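Long-range contacts in prolyl-4 hydroxylase (PDB 2V4A), which probably hydroxylates proline residues of protein substrates to 4-hydroxyproline, as a member of the 2-oxoglutarate- and iron(II)-dependent oxygenase superfamily: residues V142-M147 / L190-L195; G108-H113 / S219-I224. One frame throughout, in Å; residues are numbered along the deposited sequence.

Interaction 1. Residues V142-M147 / L190-L195; sequences VVTMLM and LMFYSL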
loop_
_atom_site.group_PDB
_atom_site.type_symbol
_atom_site.label_atom_id
_atom_site.label_comp_id
_atom_site.label_asym_id
_atom_site.label_seq_id
_atom_site.Cartn_x
_atom_site.Cartn_y
_atom_site.Cartn_z
ATOM N N VAL A 142 8.305 -9.335 2.760
ATOM C CA VAL A 142 7.516 -10.381 2.120
ATOM C C VAL A 142 6.215 -9.798 1.567
ATOM O O VAL A 142 5.736 -10.244 0.524
ATOM C CB VAL A 142 7.249 -11.595 3.046
ATOM C CG1 VAL A 142 6.503 -11.208 4.289
ATOM C CG2 VAL A 142 6.508 -12.730 2.320
ATOM N N VAL A 143 5.650 -8.801 2.238
ATOM C CA VAL A 143 4.377 -8.243 1.745
ATOM C C VAL A 143 4.432 -6.740 1.856
ATOM O O VAL A 143 4.876 -6.203 2.879
ATOM C CB VAL A 143 3.166 -8.709 2.615
ATOM C CG1 VAL A 143 1.867 -7.967 2.209
ATOM C CG2 VAL A 143 2.966 -10.226 2.489
ATOM N N THR A 144 3.930 -6.088 0.820
ATOM C CA THR A 144 3.695 -4.678 0.788
ATOM C C THR A 144 2.210 -4.398 0.782
ATOM O O THR A 144 1.455 -5.014 0.035
ATOM C CB THR A 144 4.298 -4.043 -0.488
ATOM O OG1 THR A 144 5.662 -4.442 -0.620
ATOM C CG2 THR A 144 4.232 -2.489 -0.424
HETATM N N MSE A 145 1.811 -3.418 1.605
HETATM C CA MSE A 145 0.443 -2.902 1.613
HETATM C C MSE A 145 0.502 -1.444 1.283
HETATM O O MSE A 145 1.129 -0.662 2.009
HETATM C CB MSE A 145 -0.173 -3.066 2.999
HETATM C CG MSE A 145 -1.622 -2.571 3.121
HETATM SE SE MSE A 145 -2.982 -3.793 2.612
HETATM C CE MSE A 145 -2.554 -5.368 3.684
ATOM N N LEU A 146 -0.193 -1.042 0.229
ATOM C CA LEU A 146 -0.155 0.340 -0.191
ATOM C C LEU A 146 -1.588 0.869 -0.083
ATOM O O LEU A 146 -2.483 0.307 -0.697
ATOM C CB LEU A 146 0.321 0.359 -1.639
ATOM C CG LEU A 146 1.096 1.506 -2.209
ATOM C CD1 LEU A 146 1.776 0.965 -3.466
ATOM C CD2 LEU A 146 0.005 2.587 -2.533
HETATM N N MSE A 147 -1.801 1.916 0.716
HETATM C CA MSE A 147 -3.138 2.452 0.965
HETATM C C MSE A 147 -3.293 3.822 0.315
HETATM O O MSE A 147 -2.419 4.693 0.509
HETATM C CB MSE A 147 -3.357 2.537 2.469
HETATM C CG MSE A 147 -3.514 1.189 3.166
HETATM SE SE MSE A 147 -2.957 1.219 5.021
HETATM C CE MSE A 147 -1.081 0.865 4.457
ATOM N N LEU A 190 -3.811 -1.789 -1.931
ATOM C CA LEU A 190 -3.199 -2.783 -2.790
ATOM C C LEU A 190 -2.201 -3.632 -1.966
ATOM O O LEU A 190 -1.279 -3.118 -1.366
ATOM C CB LEU A 190 -2.529 -2.130 -4.026
ATOM C CG LEU A 190 -1.575 -3.093 -4.762
ATOM C CD1 LEU A 190 -2.375 -4.138 -5.533
ATOM C CD2 LEU A 190 -0.587 -2.407 -5.683
HETATM N N MSE A 191 -2.448 -4.937 -1.899
HETATM C CA MSE A 191 -1.590 -5.863 -1.151
HETATM C C MSE A 191 -0.866 -6.792 -2.156
HETATM O O MSE A 191 -1.504 -7.374 -3.016
HETATM C CB MSE A 191 -2.509 -6.708 -0.233
HETATM C CG MSE A 191 -1.813 -7.675 0.663
HETATM SE SE MSE A 191 -3.147 -8.854 1.531
HETATM C CE MSE A 191 -1.827 -10.205 1.613
ATOM N N PHE A 192 0.445 -6.952 -2.007
ATOM C CA PHE A 192 1.176 -7.880 -2.901
ATOM C C PHE A 192 2.413 -8.481 -2.239
ATOM O O PHE A 192 2.949 -7.908 -1.286
ATOM C CB PHE A 192 1.501 -7.223 -4.261
ATOM C CG PHE A 192 2.381 -5.990 -4.183
ATOM C CD1 PHE A 192 1.812 -4.733 -4.094
ATOM C CD2 PHE A 192 3.795 -6.093 -4.268
ATOM C CE1 PHE A 192 2.629 -3.553 -4.035
ATOM C CE2 PHE A 192 4.612 -4.942 -4.236
ATOM C CZ PHE A 192 4.024 -3.661 -4.120
ATOM N N TYR A 193 2.820 -9.652 -2.721
ATOM C CA TYR A 193 3.940 -10.401 -2.161
ATOM C C TYR A 193 5.175 -10.184 -2.982
ATOM O O TYR A 193 5.132 -10.233 -4.203
ATOM C CB TYR A 193 3.634 -11.910 -2.153
ATOM C CG TYR A 193 2.549 -12.285 -1.185
ATOM C CD1 TYR A 193 1.210 -12.066 -1.503
ATOM C CD2 TYR A 193 2.858 -12.861 0.048
ATOM C CE1 TYR A 193 0.186 -12.418 -0.608
ATOM C CE2 TYR A 193 1.848 -13.193 0.947
ATOM C CZ TYR A 193 0.518 -12.981 0.602
ATOM O OH TYR A 193 -0.492 -13.287 1.469
ATOM N N SER A 194 6.284 -9.977 -2.304
ATOM C CA SER A 194 7.546 -9.691 -2.989
ATOM C C SER A 194 8.424 -10.945 -3.012
ATOM O O SER A 194 9.470 -10.942 -3.634
ATOM C CB SER A 194 8.272 -8.527 -2.331
ATOM O OG SER A 194 8.348 -8.722 -0.944
ATOM N N LEU A 195 7.986 -12.007 -2.323
ATOM C CA LEU A 195 8.662 -13.313 -2.390
ATOM C C LEU A 195 7.695 -14.373 -2.883
ATOM O O LEU A 195 6.499 -14.285 -2.622
ATOM C CB LEU A 195 9.194 -13.757 -1.019
ATOM C CG LEU A 195 10.135 -12.845 -0.206
ATOM C CD1 LEU A 195 10.488 -13.447 1.206
ATOM C CD2 LEU A 195 11.393 -12.517 -1.011
HETATM O O HOH W 1 7.546 -6.363 0.144
#

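Interaction 2. Residues G108-H113 / S219-I224; sequences GLQVLH and SATKWI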
loop_
_atom_site.group_PDB
_atom_site.type_symbol
_atom_site.label_atom_id
_atom_site.label_comp_id
_atom_site.label_asym_id
_atom_site.label_seq_id
_atom_site.Cartn_x
_atom_site.Cartn_y
_atom_site.Cartn_z
ATOM N N GLY A 108 6.907 0.305 10.503
ATOM C CA GLY A 108 5.971 1.401 10.753
ATOM C C GLY A 108 5.308 1.808 9.426
ATOM O O GLY A 108 5.213 1.006 8.497
ATOM N N LEU A 109 4.917 3.057 9.309
ATOM C CA LEU A 109 4.094 3.500 8.164
ATOM C C LEU A 109 4.745 4.694 7.488
ATOM O O LEU A 109 5.046 5.673 8.160
ATOM C CB LEU A 109 2.683 3.894 8.663
ATOM C CG LEU A 109 1.637 4.154 7.540
ATOM C CD1 LEU A 109 1.164 2.848 6.938
ATOM C CD2 LEU A 109 0.415 4.889 8.058
ATOM N N GLN A 110 4.948 4.585 6.168
ATOM C CA GLN A 110 5.499 5.630 5.334
ATOM C C GLN A 110 4.322 6.366 4.683
ATOM O O GLN A 110 3.424 5.708 4.149
ATOM C CB GLN A 110 6.392 5.003 4.280
ATOM C CG GLN A 110 6.941 6.043 3.268
ATOM C CD GLN A 110 7.443 5.377 2.030
ATOM O OE1 GLN A 110 6.675 5.017 1.138
ATOM N NE2 GLN A 110 8.733 5.161 1.983
ATOM N N VAL A 111 4.272 7.701 4.792
ATOM C CA VAL A 111 3.222 8.437 4.136
ATOM C C VAL A 111 3.932 9.274 3.052
ATOM O O VAL A 111 4.944 9.953 3.368
ATOM C CB VAL A 111 2.419 9.392 5.103
ATOM C CG1 VAL A 111 1.404 10.200 4.302
ATOM C CG2 VAL A 111 1.670 8.650 6.252
ATOM N N LEU A 112 3.403 9.252 1.815
ATOM C CA LEU A 112 3.927 10.080 0.721
ATOM C C LEU A 112 2.879 11.005 0.124
ATOM O O LEU A 112 1.701 10.642 0.071
ATOM C CB LEU A 112 4.522 9.198 -0.395
ATOM C CG LEU A 112 5.790 8.404 -0.043
ATOM C CD1 LEU A 112 6.147 7.455 -1.177
ATOM C CD2 LEU A 112 6.958 9.368 0.250
ATOM N N HIS A 113 3.309 12.207 -0.316
ATOM C CA HIS A 113 2.462 13.139 -1.051
ATOM C C HIS A 113 3.177 13.504 -2.378
ATOM O O HIS A 113 4.259 14.122 -2.353
ATOM C CB HIS A 113 2.140 14.405 -0.201
ATOM C CG HIS A 113 1.252 15.398 -0.893
ATOM N ND1 HIS A 113 1.213 16.739 -0.558
ATOM C CD2 HIS A 113 0.370 15.244 -1.909
ATOM C CE1 HIS A 113 0.327 17.355 -1.320
ATOM N NE2 HIS A 113 -0.185 16.475 -2.161
ATOM N N SER A 219 -0.435 8.757 -0.240
ATOM C CA SER A 219 -0.474 7.279 -0.044
ATOM C C SER A 219 0.265 6.937 1.250
ATOM O O SER A 219 1.043 7.761 1.757
ATOM C CB SER A 219 0.170 6.551 -1.231
ATOM O OG SER A 219 1.588 6.760 -1.239
ATOM N N ALA A 220 -0.054 5.779 1.807
ATOM C CA ALA A 220 0.618 5.228 2.974
ATOM C C ALA A 220 1.026 3.784 2.651
ATOM O O ALA A 220 0.226 2.969 2.101
ATOM C CB ALA A 220 -0.314 5.305 4.213
ATOM N N THR A 221 2.273 3.459 2.979
ATOM C CA THR A 221 2.837 2.184 2.623
ATOM C C THR A 221 3.353 1.459 3.871
ATOM O O THR A 221 4.043 2.059 4.659
ATOM C CB THR A 221 4.013 2.346 1.613
ATOM O OG1 THR A 221 3.570 3.083 0.459
ATOM C CG2 THR A 221 4.477 0.942 1.146
ATOM N N LYS A 222 2.911 0.220 4.057
ATOM C CA LYS A 222 3.287 -0.700 5.125
ATOM C C LYS A 222 4.070 -1.873 4.565
ATOM O O LYS A 222 3.543 -2.622 3.733
ATOM C CB LYS A 222 2.010 -1.266 5.767
ATOM C CG LYS A 222 2.243 -2.406 6.810
ATOM C CD LYS A 222 3.034 -1.986 8.045
ATOM C CE LYS A 222 2.236 -0.947 8.848
ATOM N NZ LYS A 222 2.741 -0.880 10.223
ATOM N N TRP A 223 5.281 -2.078 5.050
ATOM C CA TRP A 223 6.048 -3.273 4.687
ATOM C C TRP A 223 6.104 -4.228 5.881
ATOM O O TRP A 223 6.193 -3.790 7.049
ATOM C CB TRP A 223 7.469 -2.902 4.303
ATOM C CG TRP A 223 7.550 -2.317 2.953
ATOM C CD1 TRP A 223 7.448 -2.974 1.778
ATOM C CD2 TRP A 223 7.726 -0.947 2.640
ATOM N NE1 TRP A 223 7.589 -2.107 0.731
ATOM C CE2 TRP A 223 7.756 -0.847 1.233
ATOM C CE3 TRP A 223 7.906 0.219 3.418
ATOM C CZ2 TRP A 223 7.940 0.367 0.572
ATOM C CZ3 TRP A 223 8.071 1.435 2.758
ATOM C CH2 TRP A 223 8.092 1.496 1.349
ATOM N N ILE A 224 6.052 -5.515 5.563
ATOM C CA ILE A 224 5.965 -6.573 6.554
ATOM C C ILE A 224 7.002 -7.629 6.207
ATOM O O ILE A 224 7.167 -7.965 5.019
ATOM C CB ILE A 224 4.564 -7.224 6.481
ATOM C CG1 ILE A 224 3.480 -6.169 6.744
ATOM C CG2 ILE A 224 4.462 -8.462 7.453
ATOM C CD1 ILE A 224 2.116 -6.701 6.341
HETATM O O HOH W 2 6.284 0.368 6.331
HETATM O O HOH W 3 3.517 5.652 0.894
#

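Interaction 1. Residues V142-M147 / L190-L195
T144 lies over one face of the F192 ring, with its CB 3.9 Å from the ring centroid and 21° off the normal, a CH-pi contact displaced toward the CZ rim. The ring is brought over its neighbour by its first torsion, chi1 61°, which sets CG between the backbone N and the carbonyl carbon and lays the side chain alongside that of T144. H207 meets the same ring edge-to-face. The other aromatic, Y193, meets V143 obliquely: V143 CG2 comes to 3.5 Å from Y193 CE2, the two side chains running side by side.

V143 and Y193 share their side of the sheet with M145 and M191, both selenomethionines introduced by labelling. M191 runs out straight, while M145 bends at chi2 and chi3 and swings its CE back to 3.9 Å from M191 CG. T99 of helix 86-99 packs on both of them.

Between these two layers of side chains the strands pair antiparallel. T144 pairs with F192 and L146 with L190, each through two backbone bonds, the T144 N to F192 O bond being 3.0 Å long. S194 N continues the ladder to V142 O at 2.9 Å, but from above the carbonyl plane, 43° out of it. One water joins T144 OG1 (2.8 Å) to S194 OG, tying the loop after the strand back to the sheet.

V142 and V143 both face I224, a classic beta bulge in the neighbouring pairing of strand 141-148 with 218-225; both pairings belong to the major antiparallel sheet of the double-stranded beta-helix characteristic of 2-oxoglutarate oxygenases.

Interaction 2. Residues G108-H113 / S219-I224
Q110 and T221 stand side by side on one surface of the sheet, and the glutamine reaches on past the threonine to W223. Its chain is extended, with CG anti to the backbone N (chi1 176°), which carries the amide out to the indole rim: Q110 NE2 lies in the ring plane at the edge, 3.8 Å from W223 CH2. Amide and ring are turned almost perpendicular, 89° apart. T221 CG2 packs on one face of the same indole, 3.5 Å above its plane, and R141 adds a cation-pi contact.

A water sits among S219, T221 and Q110, accepting from T221 OG1 at 2.6 Å and from S219 OG, and donating to both Q110 O and Q110 OE1, so the polar groups on this surface share one partner.

The backbones pair antiparallel between two neighbouring inner strands of the main sheet of the double-stranded beta-helix fold, Q110 with T221 and L112 with S219, the T221 N to Q110 O bond being 2.8 Å long. Toward G108 a second water bridges the strands, donating to G108 O at 2.5 Å and accepting from W223 N.

On the other surface the contact turns apolar. L109 CD2 lies 3.9 Å from A220 CB, and V111 packs more loosely beside it. K222, bent at chi2 and chi3, lays its CD and CE alongside G108, with CE 3.6 Å from G108 O; its ammonium group makes a salt bridge to E92 of helix 86-99 and a hydrogen bond to E107 O.

Of the four strands involved, 106-113 comes first along the chain, and its 108-113 part waits until 219-224, near the end of the chain, for its partner: interaction 2 closes the longer loop, with 105 residues between its segments. Within that span the next strand, 141-148, pairs with 189-193 in interaction 1, a shorter loop lying wholly inside the longer one, so the two nest without crossing. Strand 218-225, the last of the chain, then slots between 141-148 and 106-113, so that four strands lie side by side in one sheet, 189-193, 141-148, 218-225 and 106-113. At the seam M147 N lies 2.7 Å from A220 O, probably a hydrogen bond.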